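Local coordinates for protein transcriptional activator, putative (Pyrococcus furiosus, PDB 1RTW) that is of unknown function but is a putative transcriptional activator with the all-helical fold of the TENA/THI-4/PQQC family, at residues B[74-79]-B[162-167]; B[126-131]-B[196-201]. All blocks are in the same frame, centred on the assembly; numbering follows the deposited sequence.

How the contacts relate
Both contacts join helices that are distant in sequence, in the all-helical fold of the TENA/THI-4/PQQC family. Contact 1 pairs helix 66-89 with helix 159-176; contact 2 pairs helix 118-142 with helix 181-201. Along the chain their segments alternate, 74-79, 126-131, 162-167 and 196-201, so the two connections interlock. Their centres lie about 15 Å apart, contact 2 being nearer the centre of the chain. They meet directly where Tyr164 OH stands 2.6 Å from Glu129 OE2, a probable hydrogen bond, and where Val165 packs on Lys130, so helices 159-176 and 118-142 bridge the two contacts.

Contact 1: B[74-79]-B[162-167]; sequences YYISKE and GEYVKR
Tyr75 points the CE2 edge of its ring at one face of Tyr164, with Tyr75 CE2 4.0 Å from Tyr164 CD2. The ring centroids are 5.6 Å apart and the planes meet at 73°, an edge-to-face (T-shaped) pair. The approach is off-centre: Tyr75 CD2 stands 4.3 Å above the plane of the Tyr164 ring, displaced toward its rim, and Tyr75 CE2 also comes near Tyr164 CB. Farther out along the same phenol comes Ile76, whose side chain crosses that of Tyr164 at about a right angle and puts CD1 3.6 Å from Tyr164 CE2. Ile76 CG1 lies 3.8 Å from Tyr164 OH, so the isoleucine also touches the hydroxyl end of the phenol. Tyr164 reaches across between the helices because its CG lies trans to the backbone N (chi1 161°), which sends the ring off helix 159-176 to helix 66-89; even at their nearest the CA atoms, those of Tyr75 and Tyr164, remain 9.4 Å apart. This is apolar helix-to-helix packing in the helical bundle of the TENA/THI-4/PQQC family, with no hydrogen bond between the two segments. The buried hydroxyl of Tyr164 is satisfied by Glu129 OE2 of helix 118-142, while Leu51 and Met54 of helix 33-60 pack on Ile76. Beyond the contact, Tyr74 stacks on Tyr74 of the second subunit, which places helix 66-89 at a subunit interface.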
loop_
_atom_site.group_PDB
_atom_site.type_symbol
_atom_site.label_atom_id
_atom_site.label_comp_id
_atom_site.label_asym_id
_atom_site.label_seq_id
_atom_site.Cartn_x
_atom_site.Cartn_y
_atom_site.Cartn_z
ATOM N N TYR B 74 -13.409 2.456 -15.789
ATOM C CA TYR B 74 -13.436 2.592 -17.239
ATOM C C TYR B 74 -14.283 3.817 -17.605
ATOM O O TYR B 74 -13.873 4.638 -18.422
ATOM C CB TYR B 74 -14.010 1.329 -17.885
ATOM C CG TYR B 74 -14.036 1.373 -19.397
ATOM C CD1 TYR B 74 -12.855 1.500 -20.134
ATOM C CD2 TYR B 74 -15.240 1.332 -20.089
ATOM C CE1 TYR B 74 -12.881 1.589 -21.529
ATOM C CE2 TYR B 74 -15.277 1.416 -21.478
ATOM C CZ TYR B 74 -14.098 1.547 -22.190
ATOM O OH TYR B 74 -14.132 1.636 -23.563
ATOM N N TYR B 75 -15.448 3.940 -16.969
ATOM C CA TYR B 75 -16.364 5.056 -17.185
ATOM C C TYR B 75 -15.698 6.399 -16.845
ATOM O O TYR B 75 -15.605 7.282 -17.708
ATOM C CB TYR B 75 -17.631 4.836 -16.350
ATOM C CG TYR B 75 -18.635 5.972 -16.347
ATOM C CD1 TYR B 75 -19.177 6.474 -17.537
ATOM C CD2 TYR B 75 -19.050 6.544 -15.139
ATOM C CE1 TYR B 75 -20.109 7.524 -17.519
ATOM C CE2 TYR B 75 -19.976 7.584 -15.106
ATOM C CZ TYR B 75 -20.505 8.070 -16.289
ATOM O OH TYR B 75 -21.443 9.084 -16.220
ATOM N N ILE B 76 -15.165 6.513 -15.626
ATOM C CA ILE B 76 -14.493 7.733 -15.167
ATOM C C ILE B 76 -13.249 8.077 -16.008
ATOM O O ILE B 76 -12.928 9.252 -16.180
ATOM C CB ILE B 76 -14.064 7.629 -13.664
ATOM C CG1 ILE B 76 -15.228 7.187 -12.775
ATOM C CG2 ILE B 76 -13.534 8.945 -13.163
ATOM C CD1 ILE B 76 -16.500 7.887 -13.029
ATOM N N SER B 77 -12.542 7.059 -16.508
ATOM C CA SER B 77 -11.343 7.278 -17.338
ATOM C C SER B 77 -11.682 8.036 -18.626
ATOM O O SER B 77 -10.817 8.679 -19.224
ATOM C CB SER B 77 -10.683 5.952 -17.725
ATOM O OG SER B 77 -11.464 5.257 -18.689
ATOM N N LYS B 78 -12.939 7.942 -19.051
ATOM C CA LYS B 78 -13.396 8.629 -20.256
ATOM C C LYS B 78 -13.284 10.142 -20.085
ATOM O O LYS B 78 -13.061 10.875 -21.065
ATOM C CB LYS B 78 -14.832 8.218 -20.593
ATOM C CG LYS B 78 -14.943 7.232 -21.749
ATOM C CD LYS B 78 -13.896 6.124 -21.676
ATOM C CE LYS B 78 -13.798 5.354 -22.994
ATOM N NZ LYS B 78 -12.577 4.495 -23.049
ATOM N N GLU B 79 -13.379 10.588 -18.827
ATOM C CA GLU B 79 -13.273 12.006 -18.470
ATOM C C GLU B 79 -11.938 12.585 -18.928
ATOM O O GLU B 79 -11.853 13.767 -19.236
ATOM C CB GLU B 79 -13.421 12.211 -16.953
ATOM C CG GLU B 79 -14.804 11.931 -16.388
ATOM C CD GLU B 79 -14.906 12.204 -14.886
ATOM O OE1 GLU B 79 -13.934 12.708 -14.279
ATOM O OE2 GLU B 79 -15.970 11.921 -14.306
ATOM N N GLY B 162 -25.768 10.388 -12.672
ATOM C CA GLY B 162 -26.624 10.313 -11.506
ATOM C C GLY B 162 -26.922 8.879 -11.110
ATOM O O GLY B 162 -27.122 8.574 -9.933
ATOM N N GLU B 163 -26.961 7.994 -12.100
ATOM C CA GLU B 163 -27.223 6.585 -11.850
ATOM C C GLU B 163 -25.990 5.976 -11.196
ATOM O O GLU B 163 -26.091 5.137 -10.304
ATOM C CB GLU B 163 -27.574 5.869 -13.157
ATOM C CG GLU B 163 -28.939 6.274 -13.701
ATOM C CD GLU B 163 -29.258 5.678 -15.060
ATOM O OE1 GLU B 163 -28.359 5.608 -15.925
ATOM O OE2 GLU B 163 -30.422 5.287 -15.268
ATOM N N TYR B 164 -24.829 6.428 -11.650
ATOM C CA TYR B 164 -23.548 5.991 -11.126
ATOM C C TYR B 164 -23.451 6.429 -9.656
ATOM O O TYR B 164 -23.029 5.655 -8.796
ATOM C CB TYR B 164 -22.430 6.599 -11.983
ATOM C CG TYR B 164 -21.062 6.633 -11.341
ATOM C CD1 TYR B 164 -20.444 5.461 -10.905
ATOM C CD2 TYR B 164 -20.388 7.845 -11.164
ATOM C CE1 TYR B 164 -19.196 5.492 -10.311
ATOM C CE2 TYR B 164 -19.133 7.891 -10.571
ATOM C CZ TYR B 164 -18.544 6.712 -10.146
ATOM O OH TYR B 164 -17.299 6.742 -9.562
ATOM N N VAL B 165 -23.891 7.653 -9.371
ATOM C CA VAL B 165 -23.879 8.182 -8.013
ATOM C C VAL B 165 -24.846 7.383 -7.143
ATOM O O VAL B 165 -24.517 7.009 -6.017
ATOM C CB VAL B 165 -24.279 9.682 -7.981
ATOM C CG1 VAL B 165 -24.501 10.147 -6.553
ATOM C CG2 VAL B 165 -23.196 10.521 -8.631
ATOM N N LYS B 166 -26.030 7.111 -7.686
ATOM C CA LYS B 166 -27.050 6.350 -6.973
ATOM C C LYS B 166 -26.538 4.944 -6.664
ATOM O O LYS B 166 -26.808 4.394 -5.590
ATOM C CB LYS B 166 -28.330 6.270 -7.812
ATOM C CG LYS B 166 -29.520 5.641 -7.093
ATOM C CD LYS B 166 -30.020 6.505 -5.936
ATOM C CE LYS B 166 -30.594 7.832 -6.425
ATOM N NZ LYS B 166 -31.736 7.644 -7.366
ATOM N N ARG B 167 -25.771 4.389 -7.599
ATOM C CA ARG B 167 -25.204 3.057 -7.455
ATOM C C ARG B 167 -24.171 3.027 -6.325
ATOM O O ARG B 167 -24.116 2.058 -5.565
ATOM C CB ARG B 167 -24.585 2.598 -8.777
ATOM C CG ARG B 167 -24.264 1.118 -8.834
ATOM C CD ARG B 167 -23.673 0.718 -10.188
ATOM N NE ARG B 167 -23.347 -0.712 -10.232
ATOM C CZ ARG B 167 -22.575 -1.294 -11.152
ATOM N NH1 ARG B 167 -22.031 -0.577 -12.130
ATOM N NH2 ARG B 167 -22.342 -2.601 -11.091
#

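Contact 2: B[126-131]-B[196-201]; sequences YCEEKA and KFELIF
The flat carboxylate of Glu198 lies between its own helix and segment 126-131 of helix 118-142, with OE1 beside the methyl group of Ala131 and OE2 turned to the backbone of Glu128. Glu198 OE1 is 3.6 Å from Ala131 CB, and the aliphatic part of the acid shares in the touch, Glu198 CG approaching the same CB to 3.7 Å. On the other branch, Glu198 OE2 is 4.1 Å from Glu128 CA, a looser contact. Within 126-131 the Tyr126 ring has Lys130 CB over one face, 3.8 Å above its plane and displaced toward the rim. The chain of Glu198 is bent at chi2 (-66°), which turns the carboxylate aside from a straight run into the opposing helix. The backbones are close here, 7.2 Å between the CA atoms of Glu128 and Glu198, and the methyl of Ala131 takes up the CG and OE1 side of the acid. In this helical bundle of the TENA/THI-4/PQQC family the contact packs helix 181-201, the last of the chain, against helix 118-142 in the buried interior. No hydrogen bond links the two segments; OE2 of Glu198 is instead hydrogen-bonded to Tyr105 OH, and the ring of Tyr105 also stacks on Phe197. The carboxylate of Glu128 turns off from that of Glu198, Glu128 OE2 and Glu198 OE2 being 6.4 Å apart, and a phosphate ion, probably from the crystallisation liquor, lies near Glu128 and Glu129.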
loop_
_atom_site.group_PDB
_atom_site.type_symbol
_atom_site.label_atom_id
_atom_site.label_comp_id
_atom_site.label_asym_id
_atom_site.label_seq_id
_atom_site.Cartn_x
_atom_site.Cartn_y
_atom_site.Cartn_z
ATOM N N TYR B 126 -17.965 8.317 -2.592
ATOM C CA TYR B 126 -19.337 8.816 -2.643
ATOM C C TYR B 126 -19.371 10.330 -2.582
ATOM O O TYR B 126 -19.979 10.979 -3.429
ATOM C CB TYR B 126 -20.170 8.260 -1.476
ATOM C CG TYR B 126 -21.578 8.822 -1.423
ATOM C CD1 TYR B 126 -22.422 8.730 -2.527
ATOM C CD2 TYR B 126 -22.050 9.473 -0.285
ATOM C CE1 TYR B 126 -23.696 9.270 -2.504
ATOM C CE2 TYR B 126 -23.334 10.019 -0.246
ATOM C CZ TYR B 126 -24.151 9.915 -1.364
ATOM O OH TYR B 126 -25.418 10.459 -1.359
ATOM N N CYS B 127 -18.732 10.873 -1.556
ATOM C CA CYS B 127 -18.670 12.310 -1.346
ATOM C C CYS B 127 -18.199 13.070 -2.589
ATOM O O CYS B 127 -18.867 13.986 -3.049
ATOM C CB CYS B 127 -17.762 12.603 -0.151
ATOM S SG CYS B 127 -17.661 14.330 0.321
ATOM N N GLU B 128 -17.056 12.671 -3.136
ATOM C CA GLU B 128 -16.490 13.295 -4.334
ATOM C C GLU B 128 -17.416 13.255 -5.560
ATOM O O GLU B 128 -17.487 14.215 -6.329
ATOM C CB GLU B 128 -15.164 12.603 -4.684
ATOM C CG GLU B 128 -14.821 12.584 -6.191
ATOM C CD GLU B 128 -14.150 11.293 -6.644
ATOM O OE1 GLU B 128 -14.067 10.327 -5.866
ATOM O OE2 GLU B 128 -13.683 11.229 -7.790
ATOM N N GLU B 129 -18.061 12.115 -5.784
ATOM C CA GLU B 129 -18.949 11.978 -6.937
ATOM C C GLU B 129 -20.262 12.701 -6.718
ATOM O O GLU B 129 -20.743 13.397 -7.601
ATOM C CB GLU B 129 -19.204 10.497 -7.268
ATOM C CG GLU B 129 -17.940 9.646 -7.453
ATOM C CD GLU B 129 -17.073 10.086 -8.628
ATOM O OE1 GLU B 129 -16.900 11.294 -8.812
ATOM O OE2 GLU B 129 -16.524 9.235 -9.355
ATOM N N LYS B 130 -20.822 12.539 -5.524
ATOM C CA LYS B 130 -22.084 13.165 -5.166
ATOM C C LYS B 130 -21.947 14.688 -5.161
ATOM O O LYS B 130 -22.859 15.406 -5.587
ATOM C CB LYS B 130 -22.542 12.641 -3.805
ATOM C CG LYS B 130 -23.786 13.287 -3.246
ATOM C CD LYS B 130 -25.013 12.979 -4.069
ATOM C CE LYS B 130 -26.248 13.552 -3.410
ATOM N NZ LYS B 130 -27.434 13.405 -4.287
ATOM N N ALA B 131 -20.794 15.179 -4.718
ATOM C CA ALA B 131 -20.542 16.615 -4.692
ATOM C C ALA B 131 -20.589 17.204 -6.099
ATOM O O ALA B 131 -21.238 18.227 -6.328
ATOM C CB ALA B 131 -19.199 16.902 -4.068
ATOM N N LYS B 196 -14.786 19.614 2.631
ATOM C CA LYS B 196 -14.003 20.847 2.724
ATOM C C LYS B 196 -13.095 21.004 1.503
ATOM O O LYS B 196 -12.917 22.105 0.980
ATOM C CB LYS B 196 -13.156 20.840 4.001
ATOM C CG LYS B 196 -13.965 20.976 5.280
ATOM C CD LYS B 196 -13.077 20.951 6.518
ATOM C CE LYS B 196 -13.928 20.952 7.804
ATOM N NZ LYS B 196 -13.114 20.926 9.065
ATOM N N PHE B 197 -12.520 19.890 1.063
ATOM C CA PHE B 197 -11.644 19.876 -0.096
ATOM C C PHE B 197 -12.415 20.237 -1.356
ATOM O O PHE B 197 -11.912 20.981 -2.194
ATOM C CB PHE B 197 -10.972 18.511 -0.246
ATOM C CG PHE B 197 -9.685 18.383 0.519
ATOM C CD1 PHE B 197 -8.655 19.295 0.322
ATOM C CD2 PHE B 197 -9.488 17.338 1.402
ATOM C CE1 PHE B 197 -7.439 19.163 0.995
ATOM C CE2 PHE B 197 -8.282 17.197 2.078
ATOM C CZ PHE B 197 -7.254 18.112 1.872
ATOM N N GLU B 198 -13.640 19.727 -1.468
ATOM C CA GLU B 198 -14.504 20.018 -2.614
ATOM C C GLU B 198 -14.819 21.509 -2.662
ATOM O O GLU B 198 -14.768 22.143 -3.717
ATOM C CB GLU B 198 -15.823 19.241 -2.501
ATOM C CG GLU B 198 -15.743 17.789 -2.958
ATOM C CD GLU B 198 -15.467 17.663 -4.451
ATOM O OE1 GLU B 198 -16.120 18.374 -5.236
ATOM O OE2 GLU B 198 -14.595 16.867 -4.849
ATOM N N LEU B 199 -15.163 22.058 -1.503
ATOM C CA LEU B 199 -15.490 23.476 -1.397
ATOM C C LEU B 199 -14.303 24.362 -1.770
ATOM O O LEU B 199 -14.456 25.366 -2.449
ATOM C CB LEU B 199 -15.930 23.806 0.027
ATOM C CG LEU B 199 -16.071 25.307 0.300
ATOM C CD1 LEU B 199 -17.175 25.909 -0.555
ATOM C CD2 LEU B 199 -16.329 25.545 1.778
ATOM N N ILE B 200 -13.127 23.982 -1.291
ATOM C CA ILE B 200 -11.901 24.722 -1.525
ATOM C C ILE B 200 -11.404 24.640 -2.965
ATOM O O ILE B 200 -10.844 25.604 -3.491
ATOM C CB ILE B 200 -10.798 24.212 -0.555
ATOM C CG1 ILE B 200 -11.131 24.650 0.873
ATOM C CG2 ILE B 200 -9.421 24.721 -0.959
ATOM C CD1 ILE B 200 -10.247 24.000 1.923
ATOM N N PHE B 201 -11.623 23.500 -3.608
ATOM C CA PHE B 201 -11.156 23.325 -4.972
ATOM C C PHE B 201 -11.676 24.387 -5.933
ATOM O O PHE B 201 -10.941 24.838 -6.817
ATOM C CB PHE B 201 -11.511 21.929 -5.480
ATOM C CG PHE B 201 -10.595 21.430 -6.547
ATOM C CD1 PHE B 201 -10.828 21.738 -7.887
ATOM C CD2 PHE B 201 -9.495 20.634 -6.214
ATOM C CE1 PHE B 201 -9.979 21.259 -8.882
ATOM C CE2 PHE B 201 -8.637 20.144 -7.195
ATOM C CZ PHE B 201 -8.878 20.456 -8.535
#